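Local coordinates for protein cystathionine gamma-synthase (PDB 6LGO) that probably makes cystathionine in the trans-sulfuration pathway, using pyridoxal 5'-phosphate as its cofactor, at residues I91-N96 and W235-L240; N159-I164 and Q285-G290. The protein carries 1 engineered substitution. All coordinates share one frame; numbering follows the deposited sequence.

Interactions 1 and 2 lie on opposite sides of the centre of the chain, with centres 31 Å apart and nearest atoms about 10 Å apart, and they do not touch. What relates them is the bound external aldimine. Interaction 1 joins two helices of the large domain; its Asn238 reaches the aldimine held in the second subunit's site, whereas the side chain of Leu93 is about 12 Å from the one in its own subunit. Interaction 2 joins the large and small domains through residues 159-164 and 285-290, and the first residue of that loop, Asn159, borders the subunit's own aldimine. Each contact thus borders a different one of two equivalent sites, each built from both subunits.

Interaction 1: residues I91-N96 and W235-L240; sequences INLVLN and WWANAL. With EBO ((2~{S})-2-azanyl-4-[(3~{S})-3-[(~{E})-[2-methyl-3-oxidanyl-5-(phosphonomethyl)pyridin-4-yl]methylideneamino]-4-oxidanyl-4-oxidanylidene-butyl]sulfanyl-butanoic acid), chain F.
The backbone oxygen of Asn96 sits over the centre of the Trp236 indole, 4.0 Å from CE2, while Trp235 lays its CZ3 over the opposite face. The broad ring is thus sandwiched between a carbonyl and another indole. That same oxygen accepts a hydrogen bond from Lys125 of the second subunit, so it is not left without a polar partner. Asn96 suits a helix surface of this kind: its ND2 turns back to Asn92 O, 3.1 Å away and nearly straight at 172°, approaching above the carbonyl plane. This bond limits rotation of the amide, and Asn92 O, which also takes the backbone N-H of Asn96, is doubly engaged. Asn96 CB meets Leu240 CD1 at 3.7 Å.

Leu93 supplies the other half of the contact. With CG anti to the backbone N (chi1 167°), its CD1 is carried to Trp236 CB at 3.7 Å and to Ala237 CB at 3.8 Å. Alanine is small enough for the leucine fork to settle against it, and Val82 of strand 80-84 packs on both residues. The short helical segments cross steeply, at 108°, with their axes 9.7 Å apart.

From the far side of helix 227-240, Asn238 sends ND2 to O3 of the bound aldimine at 3.1 Å, a carboxylate oxygen of the distal end, the one with the free amino group; Ser60 anchors its OD1. Tyr57 and Arg59 of this chain and Arg372 and Ser206 of the second subunit also bind this aldimine. Such a shared active site, built where two subunits meet, is typical of fold-type I pyridoxal-phosphate enzymes.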
ATOM      1  N   ILE A  91       9.547 -22.544  -7.666  1.00 25.88           N
ATOM      2  CA  ILE A  91      10.138 -23.905  -7.828  1.00 26.77           C
ATOM      3  C   ILE A  91       8.974 -24.912  -7.778  1.00 24.40           C
ATOM      4  O   ILE A  91       8.857 -25.836  -8.593  1.00 24.49           O
ATOM      5  CB  ILE A  91      11.252 -24.159  -6.785  1.00 26.23           C
ATOM      6  CG1 ILE A  91      12.471 -23.265  -7.057  1.00 27.45           C
ATOM      7  CG2 ILE A  91      11.640 -25.622  -6.822  1.00 26.24           C
ATOM      8  CD1 ILE A  91      13.485 -23.193  -5.913  1.00 26.79           C
ATOM      9  N   ASN A  92       8.130 -24.761  -6.801  1.00 25.59           N
ATOM     10  CA  ASN A  92       6.945 -25.630  -6.651  1.00 25.10           C
ATOM     11  C   ASN A  92       6.141 -25.627  -7.974  1.00 24.25           C
ATOM     12  O   ASN A  92       5.715 -26.684  -8.438  1.00 23.13           O
ATOM     13  CB  ASN A  92       6.138 -25.192  -5.456  1.00 25.70           C
ATOM     14  CG  ASN A  92       5.023 -26.175  -5.184  1.00 28.80           C
ATOM     15  OD1 ASN A  92       5.204 -27.391  -5.157  1.00 38.26           O
ATOM     16  ND2 ASN A  92       3.882 -25.651  -4.938  1.00 25.48           N
ATOM     17  N   LEU A  93       5.898 -24.477  -8.555  1.00 23.35           N
ATOM     18  CA  LEU A  93       5.097 -24.379  -9.781  1.00 24.30           C
ATOM     19  C   LEU A  93       5.792 -25.228 -10.846  1.00 24.31           C
ATOM     20  O   LEU A  93       5.146 -25.987 -11.464  1.00 24.04           O
ATOM     21  CB  LEU A  93       4.946 -22.909 -10.202  1.00 24.29           C
ATOM     22  CG  LEU A  93       4.401 -22.722 -11.620  1.00 25.58           C
ATOM     23  CD1 LEU A  93       2.966 -23.281 -11.711  1.00 25.99           C
ATOM     24  CD2 LEU A  93       4.487 -21.275 -12.072  1.00 24.61           C
ATOM     25  N   VAL A  94       7.102 -25.110 -11.026  1.00 25.52           N
ATOM     26  CA  VAL A  94       7.799 -25.892 -12.066  1.00 24.52           C
ATOM     27  C   VAL A  94       7.689 -27.398 -11.780  1.00 25.30           C
ATOM     28  O   VAL A  94       7.385 -28.108 -12.728  1.00 25.11           O
ATOM     29  CB  VAL A  94       9.235 -25.413 -12.194  1.00 24.57           C
ATOM     30  CG1 VAL A  94      10.054 -26.340 -13.085  1.00 24.27           C
ATOM     31  CG2 VAL A  94       9.219 -23.988 -12.758  1.00 26.04           C
ATOM     32  N   LEU A  95       7.857 -27.855 -10.547  1.00 24.94           N
ATOM     33  CA  LEU A  95       7.816 -29.313 -10.237  1.00 27.48           C
ATOM     34  C   LEU A  95       6.423 -29.894 -10.533  1.00 28.19           C
ATOM     35  O   LEU A  95       6.354 -30.952 -11.132  1.00 31.01           O
ATOM     36  CB  LEU A  95       8.186 -29.576  -8.774  1.00 26.68           C
ATOM     37  CG  LEU A  95       9.544 -29.053  -8.320  1.00 27.12           C
ATOM     38  CD1 LEU A  95       9.792 -29.432  -6.871  1.00 29.79           C
ATOM     39  CD2 LEU A  95      10.670 -29.520  -9.177  1.00 25.59           C
ATOM     40  N   ASN A  96       5.351 -29.192 -10.195  1.00 27.91           N
ATOM     41  CA  ASN A  96       3.967 -29.599 -10.485  1.00 28.25           C
ATOM     42  C   ASN A  96       3.703 -29.444 -11.979  1.00 30.78           C
ATOM     43  O   ASN A  96       2.981 -30.221 -12.489  1.00 30.74           O
ATOM     44  CB  ASN A  96       2.970 -28.724  -9.742  1.00 29.88           C
ATOM     45  CG  ASN A  96       2.770 -29.201  -8.322  1.00 32.32           C
ATOM     46  OD1 ASN A  96       1.872 -30.018  -8.115  1.00 37.80           O
ATOM     47  ND2 ASN A  96       3.566 -28.689  -7.375  1.00 34.53           N
ATOM     48  N   TRP A 235      -1.542 -22.127 -16.425  1.00 26.08           N
ATOM     49  CA  TRP A 235      -2.639 -23.051 -16.065  1.00 27.36           C
ATOM     50  C   TRP A 235      -2.427 -23.579 -14.623  1.00 25.92           C
ATOM     51  O   TRP A 235      -3.327 -23.430 -13.788  1.00 26.63           O
ATOM     52  CB  TRP A 235      -2.762 -24.144 -17.161  1.00 27.46           C
ATOM     53  CG  TRP A 235      -4.039 -24.916 -17.021  1.00 28.43           C
ATOM     54  CD1 TRP A 235      -5.212 -24.682 -17.684  1.00 28.75           C
ATOM     55  CD2 TRP A 235      -4.290 -26.011 -16.118  1.00 27.10           C
ATOM     56  NE1 TRP A 235      -6.178 -25.536 -17.229  1.00 30.10           N
ATOM     57  CE2 TRP A 235      -5.634 -26.392 -16.298  1.00 28.62           C
ATOM     58  CE3 TRP A 235      -3.513 -26.711 -15.191  1.00 27.16           C
ATOM     59  CZ2 TRP A 235      -6.237 -27.409 -15.529  1.00 29.27           C
ATOM     60  CZ3 TRP A 235      -4.098 -27.697 -14.425  1.00 27.60           C
ATOM     61  CH2 TRP A 235      -5.424 -28.098 -14.642  1.00 28.52           C
ATOM     62  N   TRP A 236      -1.239 -24.064 -14.324  1.00 23.39           N
ATOM     63  CA  TRP A 236      -0.939 -24.746 -13.060  1.00 24.89           C
ATOM     64  C   TRP A 236      -0.904 -23.708 -11.952  1.00 24.37           C
ATOM     65  O   TRP A 236      -1.354 -23.999 -10.856  1.00 25.78           O
ATOM     66  CB  TRP A 236       0.393 -25.525 -13.200  1.00 24.95           C
ATOM     67  CG  TRP A 236       0.159 -26.890 -13.780  1.00 26.29           C
ATOM     68  CD1 TRP A 236       0.429 -27.296 -15.063  1.00 28.35           C
ATOM     69  CD2 TRP A 236      -0.443 -28.025 -13.132  1.00 25.99           C
ATOM     70  NE1 TRP A 236       0.032 -28.586 -15.252  1.00 27.17           N
ATOM     71  CE2 TRP A 236      -0.505 -29.064 -14.093  1.00 27.58           C
ATOM     72  CE3 TRP A 236      -0.944 -28.259 -11.850  1.00 28.01           C
ATOM     73  CZ2 TRP A 236      -1.050 -30.324 -13.824  1.00 27.63           C
ATOM     74  CZ3 TRP A 236      -1.475 -29.506 -11.574  1.00 29.55           C
ATOM     75  CH2 TRP A 236      -1.494 -30.526 -12.540  1.00 28.86           C
ATOM     76  N   ALA A 237      -0.432 -22.511 -12.266  1.00 22.32           N
ATOM     77  CA  ALA A 237      -0.306 -21.450 -11.259  1.00 22.54           C
ATOM     78  C   ALA A 237      -1.715 -21.035 -10.828  1.00 22.45           C
ATOM     79  O   ALA A 237      -1.969 -20.823  -9.602  1.00 22.54           O
ATOM     80  CB  ALA A 237       0.568 -20.305 -11.770  1.00 22.54           C
ATOM     81  N   ASN A 238      -2.630 -20.994 -11.790  1.00 24.23           N
ATOM     82  CA  ASN A 238      -4.066 -20.704 -11.543  1.00 24.97           C
ATOM     83  C   ASN A 238      -4.712 -21.862 -10.750  1.00 25.63           C
ATOM     84  O   ASN A 238      -5.382 -21.623  -9.719  1.00 27.34           O
ATOM     85  CB  ASN A 238      -4.750 -20.425 -12.884  1.00 25.67           C
ATOM     86  CG  ASN A 238      -6.222 -20.152 -12.689  1.00 25.93           C
ATOM     87  OD1 ASN A 238      -6.574 -19.243 -11.917  1.00 25.77           O
ATOM     88  ND2 ASN A 238      -7.038 -21.004 -13.295  1.00 22.28           N
ATOM     89  N   ALA A 239      -4.493 -23.094 -11.182  1.00 24.11           N
ATOM     90  CA  ALA A 239      -5.229 -24.228 -10.586  1.00 25.38           C
ATOM     91  C   ALA A 239      -4.726 -24.497  -9.172  1.00 24.41           C
ATOM     92  O   ALA A 239      -5.570 -24.819  -8.336  1.00 22.92           O
ATOM     93  CB  ALA A 239      -5.134 -25.458 -11.449  1.00 25.89           C
ATOM     94  N   LEU A 240      -3.420 -24.379  -8.933  1.00 24.52           N
ATOM     95  CA  LEU A 240      -2.807 -24.593  -7.582  1.00 25.61           C
ATOM     96  C   LEU A 240      -2.963 -23.360  -6.693  1.00 25.44           C
ATOM     97  O   LEU A 240      -2.714 -23.438  -5.490  1.00 26.79           O
ATOM     98  CB  LEU A 240      -1.320 -24.880  -7.757  1.00 26.12           C
ATOM     99  CG  LEU A 240      -1.022 -26.178  -8.468  1.00 28.94           C
ATOM    100  CD1 LEU A 240       0.441 -26.250  -8.828  1.00 31.48           C
ATOM    101  CD2 LEU A 240      -1.363 -27.356  -7.608  1.00 29.39           C
TER
HETATM  102  O6  EBO F 501     -16.798 -16.882  -7.784  1.00 26.79           O
HETATM  103  C15 EBO F 501     -16.454 -17.997  -7.343  1.00 28.60           C
HETATM  104  O5  EBO F 501     -17.233 -19.020  -7.222  1.00 31.99           O
HETATM  105  C8  EBO F 501     -15.015 -17.963  -6.953  1.00 28.68           C
HETATM  106  C9  EBO F 501     -13.969 -17.664  -8.127  1.00 30.04           C
HETATM  107  C10 EBO F 501     -14.461 -17.812  -9.607  1.00 31.07           C
HETATM  108  S   EBO F 501     -13.070 -17.470 -10.491  1.00 41.16           S
HETATM  109  C11 EBO F 501     -13.244 -18.659 -11.717  1.00 38.63           C
HETATM  110  C12 EBO F 501     -12.564 -18.143 -12.922  1.00 34.13           C
HETATM  111  C13 EBO F 501     -11.074 -18.260 -13.006  1.00 31.48           C
HETATM  112  C14 EBO F 501     -10.508 -19.620 -12.696  1.00 32.13           C
HETATM  113  O4  EBO F 501     -10.382 -19.981 -11.526  1.00 32.14           O
HETATM  114  O3  EBO F 501     -10.044 -20.369 -13.545  1.00 34.38           O
HETATM  115  N2  EBO F 501     -10.811 -17.778 -14.366  1.00 27.67           N
HETATM  116  N1  EBO F 501     -14.754 -19.065  -5.981  1.00 29.03           N
HETATM  117  C7  EBO F 501     -13.701 -19.210  -5.328  1.00 27.47           C
HETATM  118  C3  EBO F 501     -13.557 -20.236  -4.307  1.00 25.47           C
HETATM  119  C2  EBO F 501     -14.756 -20.834  -3.753  1.00 23.66           C
HETATM  120  O7  EBO F 501     -16.030 -20.461  -4.103  1.00 23.95           O
HETATM  121  C4  EBO F 501     -12.182 -20.626  -3.805  1.00 24.67           C
HETATM  122  C6  EBO F 501     -10.778 -20.065  -4.051  1.00 21.07           C
HETATM  123  P   EBO F 501      -9.945 -18.412  -4.363  1.00 23.51           P
HETATM  124  O2  EBO F 501     -10.361 -17.641  -5.644  1.00 19.25           O
HETATM  125  O1  EBO F 501      -8.544 -18.922  -4.899  1.00 19.35           O
HETATM  126  O   EBO F 501      -9.377 -17.345  -3.506  1.00 21.31           O
HETATM  127  C5  EBO F 501     -12.356 -21.722  -2.827  1.00 23.98           C
HETATM  128  N   EBO F 501     -13.477 -22.298  -2.277  1.00 22.68           N
HETATM  129  C1  EBO F 501     -14.647 -21.892  -2.704  1.00 23.42           C
HETATM  130  C   EBO F 501     -15.941 -22.355  -2.168  1.00 21.19           C

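Interaction 2: residues N159-I164 and Q285-G290; sequences NPLLRI and QVYFPG. With EBO ((2~{S})-2-azanyl-4-[(3~{S})-3-[(~{E})-[2-methyl-3-oxidanyl-5-(phosphonomethyl)pyridin-4-yl]methylideneamino]-4-oxidanyl-4-oxidanylidene-butyl]sulfanyl-butanoic acid), chain E.
Tyr287, Pro289 and Leu161 bury the most surface here. Leu161 CD2 stands over the middle of the Tyr287 ring, 3.8 Å from its centroid and only 6° off the ring normal, a well-centred CH-pi contact. The two side chains run side by side and point the same way. In Leu161, CG is anti to the carbonyl carbon (chi1 -70°), which carries CD2 over the ring. Leucine fits because one methyl can rest on the ring face. Tyrosine adds a polar end, and its OH is hydrogen-bonded to Glu314 of the neighbouring strand 310-315. On the same side, near the base of the ring, Leu161 O comes within 3.5 Å of Tyr287 CB.

Pro289 fills the second part of the contact with its rigid ring. Its CG meets Leu162 CB at 4.0 Å and Ile164 CD1 at 3.9 Å, the leucine crossing it at about a right angle. Leu162 has a left-handed backbone conformation, which bends the loop; both it and Ile164 point their CB atoms toward the other segment, and Ile164 reaches the proline with CD1. Helix 297-303 packs on Ile164 and Pro289 as well.

The loop begins beside the bound aldimine at Asn159 and continues through the cis peptide before Pro160. Bonds from Pro160 O to Ser312 and from Leu162 O to His294 add polar ties across the same domain interface. No hydrogen bond joins the two segments directly. Between them the contact is therefore apolar, made of hydrocarbon surfaces and one aromatic face, and held by shape and the exclusion of water.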
ATOM      1  N   ASN A 159      24.328 -21.384  -4.025  1.00 25.66           N
ATOM      2  CA  ASN A 159      24.176 -20.750  -2.703  1.00 25.82           C
ATOM      3  C   ASN A 159      24.503 -21.813  -1.662  1.00 26.93           C
ATOM      4  O   ASN A 159      23.777 -22.806  -1.624  1.00 28.66           O
ATOM      5  CB  ASN A 159      22.725 -20.292  -2.579  1.00 25.54           C
ATOM      6  CG  ASN A 159      22.324 -19.759  -1.231  1.00 23.51           C
ATOM      7  OD1 ASN A 159      21.144 -19.499  -1.112  1.00 27.55           O
ATOM      8  ND2 ASN A 159      23.228 -19.509  -0.297  1.00 19.97           N
ATOM      9  N   PRO A 160      25.510 -21.651  -0.772  1.00 26.44           N
ATOM     10  CA  PRO A 160      26.290 -20.420  -0.651  1.00 27.26           C
ATOM     11  C   PRO A 160      27.759 -20.520  -1.086  1.00 28.78           C
ATOM     12  O   PRO A 160      28.513 -19.630  -0.736  1.00 29.52           O
ATOM     13  CB  PRO A 160      26.229 -20.281   0.888  1.00 27.69           C
ATOM     14  CG  PRO A 160      26.507 -21.718   1.354  1.00 28.29           C
ATOM     15  CD  PRO A 160      25.800 -22.593   0.320  1.00 26.55           C
ATOM     16  N   LEU A 161      28.152 -21.543  -1.845  1.00 30.16           N
ATOM     17  CA  LEU A 161      29.603 -21.675  -2.148  1.00 31.10           C
ATOM     18  C   LEU A 161      29.966 -21.096  -3.496  1.00 29.08           C
ATOM     19  O   LEU A 161      31.151 -20.984  -3.727  1.00 29.62           O
ATOM     20  CB  LEU A 161      30.066 -23.118  -1.977  1.00 31.96           C
ATOM     21  CG  LEU A 161      30.087 -23.558  -0.508  1.00 35.80           C
ATOM     22  CD1 LEU A 161      30.045 -25.064  -0.405  1.00 36.96           C
ATOM     23  CD2 LEU A 161      31.268 -22.965   0.287  1.00 35.67           C
ATOM     24  N   LEU A 162      29.002 -20.610  -4.265  1.00 29.47           N
ATOM     25  CA  LEU A 162      29.279 -19.904  -5.545  1.00 29.95           C
ATOM     26  C   LEU A 162      30.029 -20.883  -6.503  1.00 28.94           C
ATOM     27  O   LEU A 162      30.918 -20.498  -7.276  1.00 25.51           O
ATOM     28  CB  LEU A 162      30.095 -18.649  -5.230  1.00 30.21           C
ATOM     29  CG  LEU A 162      29.389 -17.421  -4.638  1.00 33.94           C
ATOM     30  CD1 LEU A 162      28.205 -16.975  -5.442  1.00 37.68           C
ATOM     31  CD2 LEU A 162      28.955 -17.568  -3.208  1.00 34.81           C
ATOM     32  N   ARG A 163      29.641 -22.132  -6.499  1.00 27.18           N
ATOM     33  CA  ARG A 163      30.139 -23.154  -7.475  1.00 29.55           C
ATOM     34  C   ARG A 163      29.443 -22.728  -8.791  1.00 28.65           C
ATOM     35  O   ARG A 163      28.336 -22.174  -8.766  1.00 25.51           O
ATOM     36  CB  ARG A 163      29.936 -24.494  -6.729  1.00 32.46           C
ATOM     37  CG  ARG A 163      30.847 -25.662  -6.945  1.00 40.80           C
ATOM     38  CD  ARG A 163      31.501 -26.521  -5.806  1.00 47.81           C
ATOM     39  NE  ARG A 163      30.437 -26.856  -4.965  1.00 49.40           N
ATOM     40  CZ  ARG A 163      30.440 -27.233  -3.702  1.00 44.80           C
ATOM     41  NH1 ARG A 163      31.524 -27.519  -3.019  1.00 38.50           N
ATOM     42  NH2 ARG A 163      29.241 -27.262  -3.138  1.00 42.62           N
ATOM     43  N   ILE A 164      30.131 -22.809  -9.929  1.00 28.29           N
ATOM     44  CA  ILE A 164      29.641 -22.336 -11.249  1.00 26.20           C
ATOM     45  C   ILE A 164      29.357 -23.532 -12.120  1.00 26.94           C
ATOM     46  O   ILE A 164      30.279 -24.361 -12.309  1.00 30.35           O
ATOM     47  CB  ILE A 164      30.656 -21.378 -11.934  1.00 25.86           C
ATOM     48  CG1 ILE A 164      31.111 -20.238 -11.028  1.00 25.10           C
ATOM     49  CG2 ILE A 164      30.053 -20.810 -13.181  1.00 24.69           C
ATOM     50  CD1 ILE A 164      30.007 -19.201 -10.769  1.00 27.31           C
ATOM     51  N   GLN A 285      39.716 -19.037   3.419  1.00 42.39           N
ATOM     52  CA  GLN A 285      39.226 -19.224   2.018  1.00 40.32           C
ATOM     53  C   GLN A 285      38.117 -18.183   1.751  1.00 34.65           C
ATOM     54  O   GLN A 285      37.311 -17.880   2.656  1.00 32.71           O
ATOM     55  CB  GLN A 285      38.841 -20.713   1.810  1.00 44.67           C
ATOM     56  CG  GLN A 285      38.701 -21.160   0.350  1.00 51.79           C
ATOM     57  CD  GLN A 285      39.961 -21.071  -0.487  1.00 56.80           C
ATOM     58  OE1 GLN A 285      40.825 -21.939  -0.389  1.00 56.91           O
ATOM     59  NE2 GLN A 285      40.123 -20.000  -1.268  1.00 60.03           N
ATOM     60  N   VAL A 286      38.153 -17.557   0.582  1.00 33.43           N
ATOM     61  CA  VAL A 286      37.053 -16.763  -0.014  1.00 33.31           C
ATOM     62  C   VAL A 286      36.498 -17.533  -1.185  1.00 32.91           C
ATOM     63  O   VAL A 286      37.279 -17.971  -2.025  1.00 32.01           O
ATOM     64  CB  VAL A 286      37.549 -15.407  -0.515  1.00 34.43           C
ATOM     65  CG1 VAL A 286      36.369 -14.490  -0.890  1.00 32.85           C
ATOM     66  CG2 VAL A 286      38.405 -14.820   0.579  1.00 34.41           C
ATOM     67  N   TYR A 287      35.188 -17.597  -1.248  1.00 29.99           N
ATOM     68  CA  TYR A 287      34.429 -18.148  -2.377  1.00 28.75           C
ATOM     69  C   TYR A 287      33.741 -16.949  -3.029  1.00 28.57           C
ATOM     70  O   TYR A 287      32.747 -16.363  -2.504  1.00 26.56           O
ATOM     71  CB  TYR A 287      33.424 -19.165  -1.863  1.00 30.67           C
ATOM     72  CG  TYR A 287      34.014 -20.241  -0.998  1.00 32.10           C
ATOM     73  CD1 TYR A 287      34.693 -21.339  -1.551  1.00 34.04           C
ATOM     74  CD2 TYR A 287      33.992 -20.099   0.382  1.00 31.14           C
ATOM     75  CE1 TYR A 287      35.287 -22.309  -0.747  1.00 34.65           C
ATOM     76  CE2 TYR A 287      34.621 -21.027   1.198  1.00 33.19           C
ATOM     77  CZ  TYR A 287      35.264 -22.135   0.640  1.00 37.13           C
ATOM     78  OH  TYR A 287      35.810 -23.039   1.497  1.00 35.41           O
ATOM     79  N   PHE A 288      34.294 -16.554  -4.148  1.00 26.77           N
ATOM     80  CA  PHE A 288      33.830 -15.413  -4.951  1.00 27.36           C
ATOM     81  C   PHE A 288      34.234 -15.621  -6.398  1.00 26.84           C
ATOM     82  O   PHE A 288      35.415 -15.698  -6.680  1.00 28.38           O
ATOM     83  CB  PHE A 288      34.483 -14.127  -4.485  1.00 26.20           C
ATOM     84  CG  PHE A 288      33.937 -12.933  -5.237  1.00 25.79           C
ATOM     85  CD1 PHE A 288      32.571 -12.727  -5.290  1.00 26.62           C
ATOM     86  CD2 PHE A 288      34.762 -12.067  -5.932  1.00 25.00           C
ATOM     87  CE1 PHE A 288      32.014 -11.657  -5.990  1.00 27.24           C
ATOM     88  CE2 PHE A 288      34.212 -10.976  -6.601  1.00 26.47           C
ATOM     89  CZ  PHE A 288      32.851 -10.749  -6.606  1.00 27.55           C
ATOM     90  N   PRO A 289      33.320 -15.664  -7.358  1.00 28.22           N
ATOM     91  CA  PRO A 289      33.708 -16.046  -8.712  1.00 28.48           C
ATOM     92  C   PRO A 289      34.610 -15.037  -9.433  1.00 27.86           C
ATOM     93  O   PRO A 289      35.202 -15.408 -10.431  1.00 28.88           O
ATOM     94  CB  PRO A 289      32.374 -16.187  -9.416  1.00 27.94           C
ATOM     95  CG  PRO A 289      31.427 -16.509  -8.291  1.00 31.08           C
ATOM     96  CD  PRO A 289      31.866 -15.554  -7.187  1.00 29.68           C
ATOM     97  N   GLY A 290      34.684 -13.814  -8.925  1.00 25.31           N
ATOM     98  CA  GLY A 290      35.572 -12.747  -9.438  1.00 26.28           C
ATOM     99  C   GLY A 290      37.058 -12.991  -9.172  1.00 24.74           C
ATOM    100  O   GLY A 290      37.849 -12.440  -9.870  1.00 23.90           O
TER
HETATM  101  O6  EBO E 501      19.576 -17.967   1.023  1.00 30.28           O
HETATM  102  C15 EBO E 501      18.700 -17.137   1.455  1.00 27.65           C
HETATM  103  O5  EBO E 501      18.925 -16.215   2.247  1.00 27.76           O
HETATM  104  C8  EBO E 501      17.266 -17.171   1.094  1.00 28.03           C
HETATM  105  C9  EBO E 501      16.232 -17.362   2.284  1.00 29.34           C
HETATM  106  C10 EBO E 501      16.771 -18.100   3.561  1.00 30.86           C
HETATM  107  S   EBO E 501      15.392 -18.126   4.570  1.00 41.64           S
HETATM  108  C11 EBO E 501      15.797 -19.599   5.374  1.00 39.87           C
HETATM  109  C12 EBO E 501      15.015 -19.673   6.636  1.00 35.65           C
HETATM  110  C13 EBO E 501      13.543 -19.979   6.601  1.00 31.90           C
HETATM  111  C14 EBO E 501      13.162 -21.236   5.889  1.00 32.20           C
HETATM  112  O4  EBO E 501      13.084 -21.231   4.666  1.00 32.42           O
HETATM  113  O3  EBO E 501      12.846 -22.271   6.455  1.00 32.66           O
HETATM  114  N2  EBO E 501      13.283 -19.993   8.035  1.00 28.32           N
HETATM  115  N1  EBO E 501      17.154 -17.953  -0.175  1.00 28.44           N
HETATM  116  C7  EBO E 501      16.120 -18.071  -0.868  1.00 26.79           C
HETATM  117  C3  EBO E 501      16.095 -18.687  -2.192  1.00 25.34           C
HETATM  118  C2  EBO E 501      17.323 -18.869  -2.891  1.00 23.96           C
HETATM  119  O7  EBO E 501      18.551 -18.540  -2.357  1.00 25.69           O
HETATM  120  C4  EBO E 501      14.791 -19.039  -2.830  1.00 24.90           C
HETATM  121  C6  EBO E 501      13.327 -18.778  -2.402  1.00 21.40           C
HETATM  122  P   EBO E 501      12.244 -17.424  -1.641  1.00 23.92           P
HETATM  123  O2  EBO E 501      11.618 -16.160  -2.120  1.00 22.59           O
HETATM  124  O1  EBO E 501      10.885 -18.191  -1.366  1.00 18.45           O
HETATM  125  O   EBO E 501      12.615 -17.088  -0.153  1.00 19.72           O
HETATM  126  C5  EBO E 501      15.075 -19.719  -4.107  1.00 24.31           C
HETATM  127  N   EBO E 501      16.224 -19.918  -4.809  1.00 23.48           N
HETATM  128  C1  EBO E 501      17.331 -19.523  -4.198  1.00 24.63           C
HETATM  129  C   EBO E 501      18.686 -19.593  -4.780  1.00 22.22           C